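Uncharacterized protein (PDB 3QFK) is of unknown function but is a putative 5'-nucleotidase, with a two-metal calcineurin-like phosphoesterase domain joined to a 5'-nucleotidase C-terminal domain. Local coordinates at residues A[27-32]-A[70-75]; A[344-349]-A[515-520]; A[432-437]-A[521-526]. All coordinates share one frame; numbering follows the deposited sequence.

Contact 1 of 3, residues A[27-32]-A[70-75]; sequences DVHGYI and NGDFLQ. With ZN (zinc ion), chain B; MN (manganese (II) ion), chain C.
D72 OD2 is held by two metals at once, lying 2.3 Å from the zinc ion and 2.4 Å from the manganese ion, so that this one carboxylate oxygen bridges the pair. D27 OD1 and H29 NE2 bind the same zinc ion from the other loop. The D27 and D72 side chains run side by side toward the metals with their carboxylate planes almost perpendicular (88°), and D27 OD1 and D72 OD2 come close because both bind the zinc ion. Away from the metals, the D27 carboxylate has H247 as its polar partner and that of D72 has H110. On D72, CG sits beside the backbone N (chi1 -85°), which carries the carboxylate to the metals. Its CB lies over one face of the H29 imidazole, 3.8 Å from the ring centroid.

The other ring nitrogen is also engaged. H29 ND1 donates to Q75 O at 2.7 Å, and the acceptor lies in the ring plane; with NE2 on zinc and ND1 on a carbonyl, the imidazole can hardly rotate.

Main-chain bonds zip the loops together: D27 N donates to G71 O at 3.0 Å and H29 N to D72 O at 2.8 Å. One water links V28 N to G71 O, and another links G30 N to F73 O.

H249 completes the protein ligands of zinc, while N109, H207 and H247 join D72 on manganese. Loops following the parallel strands 19-25 and 64-69, carrying an Asp-x-His and a Gly-Asp motif, form the dinuclear metal centre characteristic of calcineurin-like phosphoesterases.

Contact 2 of 3, residues A[344-349]-A[515-520]; sequences TNFMNY and MRIPQV
With chi1 at -177° and -175°, N345 and Y349 both extend their side chains from helix 342-355 toward segment 515-520, one turn apart. The N345 amide uses both ends on the backbone there. Its OD1 accepts from V520 N at 2.6 Å, in the carbonyl plane and on a lone pair, and it also accepts from V521 N. Its ND2 donates to P518 O at 3.0 Å in a nearly straight bond, although the donor stands well above the plane of that carbonyl. Gripped on both sides, the amide cannot flip without losing these bonds. The Q519 amide stacks on it, the two planes only 11° apart, while Q519 NE2 is bonded back to V521 O.

Farther along the helix, the Y349 ring takes P518 over one face, with CD 3.5 Å from the ring centroid in a CH-pi contact. V520 CG1 meets the same ring at its edge. I517 divides its branches between neighbours: CG2 lies 3.9 Å from Y349 CB and also packs on N345 ND2, whereas CD1 comes to the edge of the F346 ring, 3.7 Å from CD1 of that residue. The bent selenomethionine M515 brings its CE to 3.5 Å from F346 CE1.

The apolar layer around F346 and M515 continues into helix 501-511, where L505 and L509 touch F346 and F508 touches M515. N348, whose CB meets V520 CG2, also packs on strand 359-363, and its ND2 donates to I436 O. Segment 515-520 thus passes along helix 342-355 as the connection from helix 501-511 to strand 522-526.

Contact 3 of 3, residues A[432-437]-A[521-526]; sequences FNYDIY and VDFKVE. With AKG (2-oxoglutaric acid), chain D.
A small cluster forms here between strand 435-438, with Y434 leading into it, and the start of strand 522-526; its hydrophobic part is made by I436, V521 and F523. I436 CG2, anti to the backbone N, touches both partners: it is 3.8 Å from V521 CG1 and equally 3.8 Å from F523 CE2. The Y434 side chain approaches F523 from the opposite direction, its OH 3.8 Å from F523 CE1, but the polar end of this tyrosine is satisfied by R337 O. V521 CG1 lies at the edge of the F523 ring, in its plane. No direct hydrogen bond joins the segments; a water instead lies 2.6 Å from Y437 O and accepts from D522 N at 2.8 Å.

At the far end of segment 432-437, F432 lines the 2-oxoglutaric acid pocket, laying one ring face against the ligand, whose C3 stands 3.8 Å above the ring plane.

Strand 435-438 is the outer strand of a five-stranded sheet, beside strand 359-363, while strand 522-526 runs parallel to strand 441-445 in a three-stranded sheet. Helix 397-408 covers Y434 and Y437, and P340 packs on V521 and F523.

Along the chain, contact 1 closes before the other two open, and it belongs to the metal-binding domain; its centre is 34 Å from that of contact 2 and 31 Å from that of contact 3. The centres of contacts 2 and 3 are about 14 Å apart, and they touch, through N345 with V521 and N348 with I436; their segments alternate in sequence. Segments 515-520 and 521-526 are continuous, so the chain runs past helix 342-355 and on into strand 522-526, whose start packs on I436 of strand 435-438. Between the domains lies the 2-oxoglutaric acid, hydrogen-bonded to H110 and N388, with F432 in its pocket, which thus combines residues of both domains.

Contact 1 of 3, residues A[27-32]-A[70-75]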
loop_
_atom_site.group_PDB
_atom_site.type_symbol
_atom_site.label_atom_id
_atom_site.label_comp_id
_atom_site.label_asym_id
_atom_site.label_seq_id
_atom_site.Cartn_x
_atom_site.Cartn_y
_atom_site.Cartn_z
ATOM N N ASP A 27 8.532 0.356 2.848
ATOM C CA ASP A 27 7.641 0.251 1.724
ATOM C C ASP A 27 8.362 0.091 0.378
ATOM O O ASP A 27 8.035 0.761 -0.607
ATOM C CB ASP A 27 6.707 1.457 1.701
ATOM C CG ASP A 27 5.848 1.550 2.933
ATOM O OD1 ASP A 27 4.716 1.048 2.887
ATOM O OD2 ASP A 27 6.291 2.102 3.964
ATOM N N VAL A 28 9.358 -0.787 0.365
ATOM C CA VAL A 28 10.106 -1.098 -0.831
ATOM C C VAL A 28 9.204 -1.730 -1.868
ATOM O O VAL A 28 9.370 -1.503 -3.077
ATOM C CB VAL A 28 11.311 -1.981 -0.505
ATOM C CG1 VAL A 28 12.022 -2.383 -1.783
ATOM C CG2 VAL A 28 12.223 -1.208 0.431
ATOM N N HIS A 29 8.248 -2.522 -1.394
ATOM C CA HIS A 29 7.222 -3.107 -2.241
ATOM C C HIS A 29 7.701 -3.994 -3.406
ATOM O O HIS A 29 7.053 -4.067 -4.441
ATOM C CB HIS A 29 6.269 -1.997 -2.761
ATOM C CG HIS A 29 5.218 -1.579 -1.768
ATOM N ND1 HIS A 29 4.197 -2.424 -1.378
ATOM C CD2 HIS A 29 5.019 -0.416 -1.103
ATOM C CE1 HIS A 29 3.427 -1.804 -0.500
ATOM N NE2 HIS A 29 3.903 -0.585 -0.310
ATOM N N GLY A 30 8.832 -4.669 -3.224
ATOM C CA GLY A 30 9.385 -5.533 -4.260
ATOM C C GLY A 30 10.033 -4.759 -5.410
ATOM O O GLY A 30 10.274 -5.321 -6.497
ATOM N N TYR A 31 10.242 -3.459 -5.225
ATOM C CA TYR A 31 10.978 -2.687 -6.213
ATOM C C TYR A 31 12.482 -2.842 -5.877
ATOM O O TYR A 31 13.073 -2.037 -5.141
ATOM C CB TYR A 31 10.539 -1.240 -6.253
ATOM C CG TYR A 31 9.159 -1.106 -6.871
ATOM C CD1 TYR A 31 9.006 -0.975 -8.257
ATOM C CD2 TYR A 31 8.012 -1.215 -6.097
ATOM C CE1 TYR A 31 7.727 -0.892 -8.852
ATOM C CE2 TYR A 31 6.699 -1.128 -6.701
ATOM C CZ TYR A 31 6.590 -0.980 -8.061
ATOM O OH TYR A 31 5.347 -0.904 -8.657
ATOM N N ILE A 32 13.058 -3.908 -6.410
ATOM C CA ILE A 32 14.490 -4.253 -6.223
ATOM C C ILE A 32 15.360 -3.586 -7.291
ATOM O O ILE A 32 16.344 -2.908 -6.992
ATOM C CB ILE A 32 14.677 -5.767 -6.311
ATOM C CG1 ILE A 32 13.788 -6.494 -5.284
ATOM C CG2 ILE A 32 16.146 -6.134 -6.119
ATOM C CD1 ILE A 32 13.999 -6.044 -3.864
ATOM N N ASN A 70 11.270 -1.504 7.133
ATOM C CA ASN A 70 10.067 -1.223 7.927
ATOM C C ASN A 70 8.713 -1.655 7.352
ATOM O O ASN A 70 7.688 -0.989 7.576
ATOM C CB ASN A 70 10.064 0.265 8.305
ATOM C CG ASN A 70 9.069 0.599 9.411
ATOM O OD1 ASN A 70 8.892 -0.168 10.375
ATOM N ND2 ASN A 70 8.425 1.763 9.290
ATOM N N GLY A 71 8.682 -2.779 6.640
ATOM C CA GLY A 71 7.414 -3.340 6.157
ATOM C C GLY A 71 6.981 -3.029 4.735
ATOM O O GLY A 71 7.500 -2.121 4.101
ATOM N N ASP A 72 5.981 -3.772 4.270
ATOM C CA ASP A 72 5.492 -3.668 2.896
ATOM C C ASP A 72 6.626 -4.002 1.919
ATOM O O ASP A 72 6.909 -3.240 0.999
ATOM C CB ASP A 72 4.844 -2.312 2.620
ATOM C CG ASP A 72 3.391 -2.286 3.024
ATOM O OD1 ASP A 72 2.933 -3.265 3.643
ATOM O OD2 ASP A 72 2.692 -1.329 2.691
ATOM N N PHE A 73 7.255 -5.158 2.144
ATOM C CA PHE A 73 8.364 -5.621 1.325
ATOM C C PHE A 73 8.013 -6.822 0.437
ATOM O O PHE A 73 8.729 -7.127 -0.520
ATOM C CB PHE A 73 9.567 -6.012 2.232
ATOM C CG PHE A 73 9.309 -7.216 3.127
ATOM C CD1 PHE A 73 9.520 -8.510 2.654
ATOM C CD2 PHE A 73 8.846 -7.054 4.415
ATOM C CE1 PHE A 73 9.279 -9.626 3.475
ATOM C CE2 PHE A 73 8.619 -8.163 5.248
ATOM C CZ PHE A 73 8.822 -9.448 4.758
ATOM N N LEU A 74 6.902 -7.486 0.726
ATOM C CA LEU A 74 6.567 -8.738 0.048
ATOM C C LEU A 74 5.623 -8.661 -1.150
ATOM O O LEU A 74 5.490 -9.633 -1.867
ATOM C CB LEU A 74 5.989 -9.693 1.113
ATOM C CG LEU A 74 5.807 -11.177 0.859
ATOM C CD1 LEU A 74 7.108 -11.829 0.437
ATOM C CD2 LEU A 74 5.263 -11.857 2.141
ATOM N N GLN A 75 5.001 -7.507 -1.367
ATOM C CA GLN A 75 4.046 -7.300 -2.439
ATOM C C GLN A 75 4.112 -5.874 -2.981
ATOM O O GLN A 75 4.473 -4.945 -2.267
ATOM C CB GLN A 75 2.615 -7.546 -1.892
ATOM C CG GLN A 75 1.445 -7.336 -2.889
ATOM C CD GLN A 75 1.037 -5.879 -3.093
ATOM O OE1 GLN A 75 1.331 -5.019 -2.275
ATOM N NE2 GLN A 75 0.334 -5.612 -4.176
HETATM ZN ZN ZN B . 3.088 0.573 1.485
HETATM MN MN MN C . 1.447 -0.252 4.437
HETATM O O HOH W 1 9.985 -2.468 2.620
HETATM O O HOH W 2 10.691 -5.459 -1.164
HETATM O O HOH W 3 0.977 0.388 0.332
HETATM O O HOH W 4 1.333 1.537 2.732
#

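Contact 2 of 3, residues A[344-349]-A[515-520]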
loop_
_atom_site.group_PDB
_atom_site.type_symbol
_atom_site.label_atom_id
_atom_site.label_comp_id
_atom_site.label_asym_id
_atom_site.label_seq_id
_atom_site.Cartn_x
_atom_site.Cartn_y
_atom_site.Cartn_z
ATOM N N THR A 344 -12.654 2.254 -18.796
ATOM C CA THR A 344 -13.425 2.014 -17.567
ATOM C C THR A 344 -14.768 1.308 -17.895
ATOM O O THR A 344 -15.289 0.536 -17.088
ATOM C CB THR A 344 -13.694 3.312 -16.788
ATOM O OG1 THR A 344 -14.503 4.202 -17.573
ATOM C CG2 THR A 344 -12.399 3.991 -16.445
ATOM N N ASN A 345 -15.317 1.579 -19.071
ATOM C CA ASN A 345 -16.534 0.895 -19.508
ATOM C C ASN A 345 -16.220 -0.590 -19.729
ATOM O O ASN A 345 -17.007 -1.468 -19.373
ATOM C CB ASN A 345 -17.093 1.507 -20.792
ATOM C CG ASN A 345 -18.373 0.860 -21.210
ATOM O OD1 ASN A 345 -19.371 0.934 -20.498
ATOM N ND2 ASN A 345 -18.360 0.200 -22.362
ATOM N N PHE A 346 -15.056 -0.846 -20.316
ATOM C CA PHE A 346 -14.549 -2.203 -20.566
ATOM C C PHE A 346 -14.327 -3.025 -19.279
ATOM O O PHE A 346 -14.756 -4.183 -19.192
ATOM C CB PHE A 346 -13.244 -2.119 -21.369
ATOM C CG PHE A 346 -12.382 -3.335 -21.257
ATOM C CD1 PHE A 346 -12.673 -4.475 -21.976
ATOM C CD2 PHE A 346 -11.270 -3.332 -20.437
ATOM C CE1 PHE A 346 -11.882 -5.601 -21.865
ATOM C CE2 PHE A 346 -10.474 -4.451 -20.324
ATOM C CZ PHE A 346 -10.781 -5.589 -21.048
HETATM N N MSE A 347 -13.619 -2.455 -18.307
HETATM C CA MSE A 347 -13.384 -3.156 -17.028
HETATM C C MSE A 347 -14.689 -3.471 -16.308
HETATM O O MSE A 347 -14.851 -4.576 -15.787
HETATM C CB MSE A 347 -12.466 -2.367 -16.104
HETATM C CG MSE A 347 -10.989 -2.434 -16.523
HETATM SE SE MSE A 347 -9.876 -1.632 -15.145
HETATM C CE MSE A 347 -10.557 0.204 -15.167
ATOM N N ASN A 348 -15.613 -2.509 -16.285
ATOM C CA ASN A 348 -16.926 -2.730 -15.663
ATOM C C ASN A 348 -17.735 -3.813 -16.391
ATOM O O ASN A 348 -18.327 -4.689 -15.751
ATOM C CB ASN A 348 -17.716 -1.414 -15.505
ATOM C CG ASN A 348 -17.391 -0.687 -14.187
ATOM O OD1 ASN A 348 -17.616 -1.224 -13.115
ATOM N ND2 ASN A 348 -16.889 0.529 -14.270
ATOM N N TYR A 349 -17.719 -3.791 -17.718
ATOM C CA TYR A 349 -18.414 -4.811 -18.477
ATOM C C TYR A 349 -17.835 -6.187 -18.150
ATOM O O TYR A 349 -18.569 -7.139 -17.928
ATOM C CB TYR A 349 -18.345 -4.548 -19.983
ATOM C CG TYR A 349 -19.159 -5.540 -20.786
ATOM C CD1 TYR A 349 -20.546 -5.509 -20.751
ATOM C CD2 TYR A 349 -18.545 -6.484 -21.592
ATOM C CE1 TYR A 349 -21.299 -6.404 -21.477
ATOM C CE2 TYR A 349 -19.289 -7.384 -22.333
ATOM C CZ TYR A 349 -20.665 -7.336 -22.273
ATOM O OH TYR A 349 -21.412 -8.221 -23.004
HETATM N N MSE A 515 -14.594 -7.858 -29.393
HETATM C CA MSE A 515 -14.632 -6.723 -28.464
HETATM C C MSE A 515 -15.836 -5.793 -28.682
HETATM O O MSE A 515 -15.692 -4.567 -28.755
HETATM C CB MSE A 515 -13.308 -5.942 -28.513
HETATM C CG MSE A 515 -12.098 -6.763 -28.068
HETATM SE SE MSE A 515 -12.187 -7.309 -26.167
HETATM C CE MSE A 515 -12.114 -5.523 -25.353
ATOM N N ARG A 516 -17.021 -6.392 -28.794
ATOM C CA ARG A 516 -18.263 -5.633 -28.924
ATOM C C ARG A 516 -18.727 -5.355 -27.499
ATOM O O ARG A 516 -19.425 -6.151 -26.883
ATOM C CB ARG A 516 -19.297 -6.409 -29.728
ATOM C CG ARG A 516 -18.879 -6.572 -31.172
ATOM C CD ARG A 516 -19.786 -7.488 -31.938
ATOM N NE ARG A 516 -19.356 -7.586 -33.333
ATOM C CZ ARG A 516 -19.873 -8.421 -34.228
ATOM N NH1 ARG A 516 -20.843 -9.263 -33.885
ATOM N NH2 ARG A 516 -19.405 -8.426 -35.474
ATOM N N ILE A 517 -18.310 -4.214 -26.979
ATOM C CA ILE A 517 -18.596 -3.864 -25.606
ATOM C C ILE A 517 -19.750 -2.885 -25.494
ATOM O O ILE A 517 -19.634 -1.759 -25.940
ATOM C CB ILE A 517 -17.354 -3.248 -24.970
ATOM C CG1 ILE A 517 -16.154 -4.191 -25.155
ATOM C CG2 ILE A 517 -17.600 -2.977 -23.498
ATOM C CD1 ILE A 517 -14.825 -3.541 -24.842
ATOM N N PRO A 518 -20.873 -3.315 -24.893
ATOM C CA PRO A 518 -21.991 -2.398 -24.720
ATOM C C PRO A 518 -21.649 -1.330 -23.694
ATOM O O PRO A 518 -20.741 -1.522 -22.876
ATOM C CB PRO A 518 -23.114 -3.304 -24.203
ATOM C CG PRO A 518 -22.436 -4.372 -23.526
ATOM C CD PRO A 518 -21.180 -4.633 -24.321
ATOM N N GLN A 519 -22.369 -0.215 -23.735
ATOM C CA GLN A 519 -22.089 0.879 -22.817
ATOM C C GLN A 519 -22.746 0.610 -21.465
ATOM O O GLN A 519 -23.962 0.611 -21.359
ATOM C CB GLN A 519 -22.575 2.212 -23.405
ATOM C CG GLN A 519 -22.015 3.443 -22.689
ATOM C CD GLN A 519 -20.498 3.543 -22.812
ATOM O OE1 GLN A 519 -19.921 3.098 -23.808
ATOM N NE2 GLN A 519 -19.846 4.132 -21.804
ATOM N N VAL A 520 -21.944 0.346 -20.441
ATOM C CA VAL A 520 -22.489 0.108 -19.094
ATOM C C VAL A 520 -22.149 1.233 -18.101
ATOM O O VAL A 520 -22.737 1.306 -17.039
ATOM C CB VAL A 520 -22.087 -1.275 -18.542
ATOM C CG1 VAL A 520 -22.673 -2.384 -19.435
ATOM C CG2 VAL A 520 -20.536 -1.420 -18.403
#

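Contact 3 of 3, residues A[432-437]-A[521-526]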
loop_
_atom_site.group_PDB
_atom_site.type_symbol
_atom_site.label_atom_id
_atom_site.label_comp_id
_atom_site.label_asym_id
_atom_site.label_seq_id
_atom_site.Cartn_x
_atom_site.Cartn_y
_atom_site.Cartn_z
ATOM N N PHE A 432 -7.239 4.936 -5.744
ATOM C CA PHE A 432 -7.804 3.600 -5.641
ATOM C C PHE A 432 -9.102 3.601 -4.830
ATOM O O PHE A 432 -9.815 2.600 -4.809
ATOM C CB PHE A 432 -6.788 2.589 -5.041
ATOM C CG PHE A 432 -6.213 3.005 -3.716
ATOM C CD1 PHE A 432 -6.927 2.829 -2.549
ATOM C CD2 PHE A 432 -4.934 3.539 -3.628
ATOM C CE1 PHE A 432 -6.393 3.208 -1.329
ATOM C CE2 PHE A 432 -4.396 3.932 -2.414
ATOM C CZ PHE A 432 -5.124 3.766 -1.262
ATOM N N ASN A 433 -9.401 4.707 -4.148
ATOM C CA ASN A 433 -10.643 4.805 -3.379
ATOM C C ASN A 433 -11.780 5.544 -4.084
ATOM O O ASN A 433 -12.788 5.844 -3.462
ATOM C CB ASN A 433 -10.395 5.328 -1.955
ATOM C CG ASN A 433 -9.793 4.263 -1.051
ATOM O OD1 ASN A 433 -10.052 3.050 -1.211
ATOM N ND2 ASN A 433 -9.005 4.699 -0.094
ATOM N N TYR A 434 -11.622 5.829 -5.376
ATOM C CA TYR A 434 -12.694 6.397 -6.175
ATOM C C TYR A 434 -13.157 5.305 -7.127
ATOM O O TYR A 434 -12.378 4.806 -7.936
ATOM C CB TYR A 434 -12.244 7.606 -6.980
ATOM C CG TYR A 434 -13.285 8.052 -7.976
ATOM C CD1 TYR A 434 -14.485 8.602 -7.560
ATOM C CD2 TYR A 434 -13.065 7.926 -9.337
ATOM C CE1 TYR A 434 -15.427 8.997 -8.456
ATOM C CE2 TYR A 434 -13.985 8.333 -10.242
ATOM C CZ TYR A 434 -15.163 8.881 -9.804
ATOM O OH TYR A 434 -16.076 9.295 -10.718
ATOM N N ASP A 435 -14.419 4.926 -7.024
ATOM C CA ASP A 435 -14.972 3.882 -7.868
ATOM C C ASP A 435 -15.867 4.482 -8.953
ATOM O O ASP A 435 -16.574 5.466 -8.731
ATOM C CB ASP A 435 -15.822 2.915 -7.032
ATOM C CG ASP A 435 -14.984 1.927 -6.221
ATOM O OD1 ASP A 435 -13.775 1.796 -6.473
ATOM O OD2 ASP A 435 -15.549 1.286 -5.318
ATOM N N ILE A 436 -15.805 3.860 -10.118
ATOM C CA ILE A 436 -16.617 4.186 -11.260
ATOM C C ILE A 436 -17.557 3.015 -11.333
ATOM O O ILE A 436 -17.102 1.861 -11.367
ATOM C CB ILE A 436 -15.762 4.265 -12.529
ATOM C CG1 ILE A 436 -14.754 5.413 -12.372
ATOM C CG2 ILE A 436 -16.660 4.458 -13.772
ATOM C CD1 ILE A 436 -13.699 5.466 -13.427
ATOM N N TYR A 437 -18.860 3.293 -11.362
ATOM C CA TYR A 437 -19.878 2.256 -11.384
ATOM C C TYR A 437 -20.482 2.002 -12.761
ATOM O O TYR A 437 -20.728 2.932 -13.533
ATOM C CB TYR A 437 -21.016 2.592 -10.409
ATOM C CG TYR A 437 -20.544 2.809 -8.992
ATOM C CD1 TYR A 437 -20.680 1.806 -8.012
ATOM C CD2 TYR A 437 -19.916 4.013 -8.632
ATOM C CE1 TYR A 437 -20.216 2.010 -6.705
ATOM C CE2 TYR A 437 -19.473 4.230 -7.344
ATOM C CZ TYR A 437 -19.613 3.237 -6.383
ATOM O OH TYR A 437 -19.126 3.485 -5.113
ATOM N N VAL A 521 -21.218 2.109 -18.465
ATOM C CA VAL A 521 -20.816 3.236 -17.626
ATOM C C VAL A 521 -21.480 4.451 -18.247
ATOM O O VAL A 521 -21.267 4.751 -19.423
ATOM C CB VAL A 521 -19.292 3.406 -17.578
ATOM C CG1 VAL A 521 -18.906 4.645 -16.782
ATOM C CG2 VAL A 521 -18.635 2.184 -16.964
ATOM N N ASP A 522 -22.292 5.134 -17.452
ATOM C CA ASP A 522 -23.090 6.260 -17.920
ATOM C C ASP A 522 -23.351 7.163 -16.731
ATOM O O ASP A 522 -24.221 6.893 -15.921
ATOM C CB ASP A 522 -24.403 5.718 -18.484
ATOM C CG ASP A 522 -25.343 6.815 -18.964
ATOM O OD1 ASP A 522 -24.914 7.988 -19.086
ATOM O OD2 ASP A 522 -26.514 6.493 -19.229
ATOM N N PHE A 523 -22.555 8.211 -16.606
ATOM C CA PHE A 523 -22.658 9.107 -15.479
ATOM C C PHE A 523 -22.024 10.422 -15.832
ATOM O O PHE A 523 -21.389 10.545 -16.865
ATOM C CB PHE A 523 -21.922 8.522 -14.252
ATOM C CG PHE A 523 -20.407 8.548 -14.354
ATOM C CD1 PHE A 523 -19.677 9.550 -13.737
ATOM C CD2 PHE A 523 -19.720 7.561 -15.045
ATOM C CE1 PHE A 523 -18.265 9.578 -13.834
ATOM C CE2 PHE A 523 -18.316 7.577 -15.139
ATOM C CZ PHE A 523 -17.598 8.590 -14.535
ATOM N N LYS A 524 -22.193 11.403 -14.964
ATOM C CA LYS A 524 -21.588 12.679 -15.196
ATOM C C LYS A 524 -21.309 13.339 -13.888
ATOM O O LYS A 524 -21.975 13.072 -12.882
ATOM C CB LYS A 524 -22.447 13.587 -16.114
ATOM C CG LYS A 524 -23.860 13.809 -15.688
ATOM C CD LYS A 524 -24.482 14.919 -16.546
ATOM C CE LYS A 524 -25.960 15.043 -16.339
ATOM N NZ LYS A 524 -26.691 13.881 -16.928
ATOM N N VAL A 525 -20.282 14.180 -13.910
ATOM C CA VAL A 525 -19.837 14.893 -12.742
ATOM C C VAL A 525 -19.828 16.364 -13.079
ATOM O O VAL A 525 -19.280 16.764 -14.090
ATOM C CB VAL A 525 -18.406 14.458 -12.319
ATOM C CG1 VAL A 525 -17.950 15.219 -11.069
ATOM C CG2 VAL A 525 -18.348 12.972 -12.084
ATOM N N GLU A 526 -20.451 17.167 -12.238
ATOM C CA GLU A 526 -20.504 18.599 -12.446
ATOM C C GLU A 526 -20.679 19.309 -11.108
ATOM O O GLU A 526 -20.818 18.665 -10.093
ATOM C CB GLU A 526 -21.678 18.931 -13.367
ATOM C CG GLU A 526 -23.011 18.300 -12.944
ATOM C CD GLU A 526 -24.199 18.715 -13.840
ATOM O OE1 GLU A 526 -24.342 19.924 -14.170
ATOM O OE2 GLU A 526 -25.035 17.835 -14.157
HETATM C C1 AKG D . -3.042 0.170 -1.064
HETATM O O1 AKG D . -2.507 0.822 -1.984
HETATM O O2 AKG D . -2.605 0.231 0.104
HETATM C C2 AKG D . -4.199 -0.694 -1.339
HETATM O O5 AKG D . -4.484 -1.546 -0.517
HETATM C C3 AKG D . -5.018 -0.555 -2.613
HETATM C C4 AKG D . -6.499 -0.900 -2.416
HETATM C C5 AKG D . -6.950 -1.989 -3.363
HETATM O O3 AKG D . -7.861 -1.754 -4.186
HETATM O O4 AKG D . -6.403 -3.104 -3.287
HETATM O O HOH W 5 -22.360 4.599 -14.669
#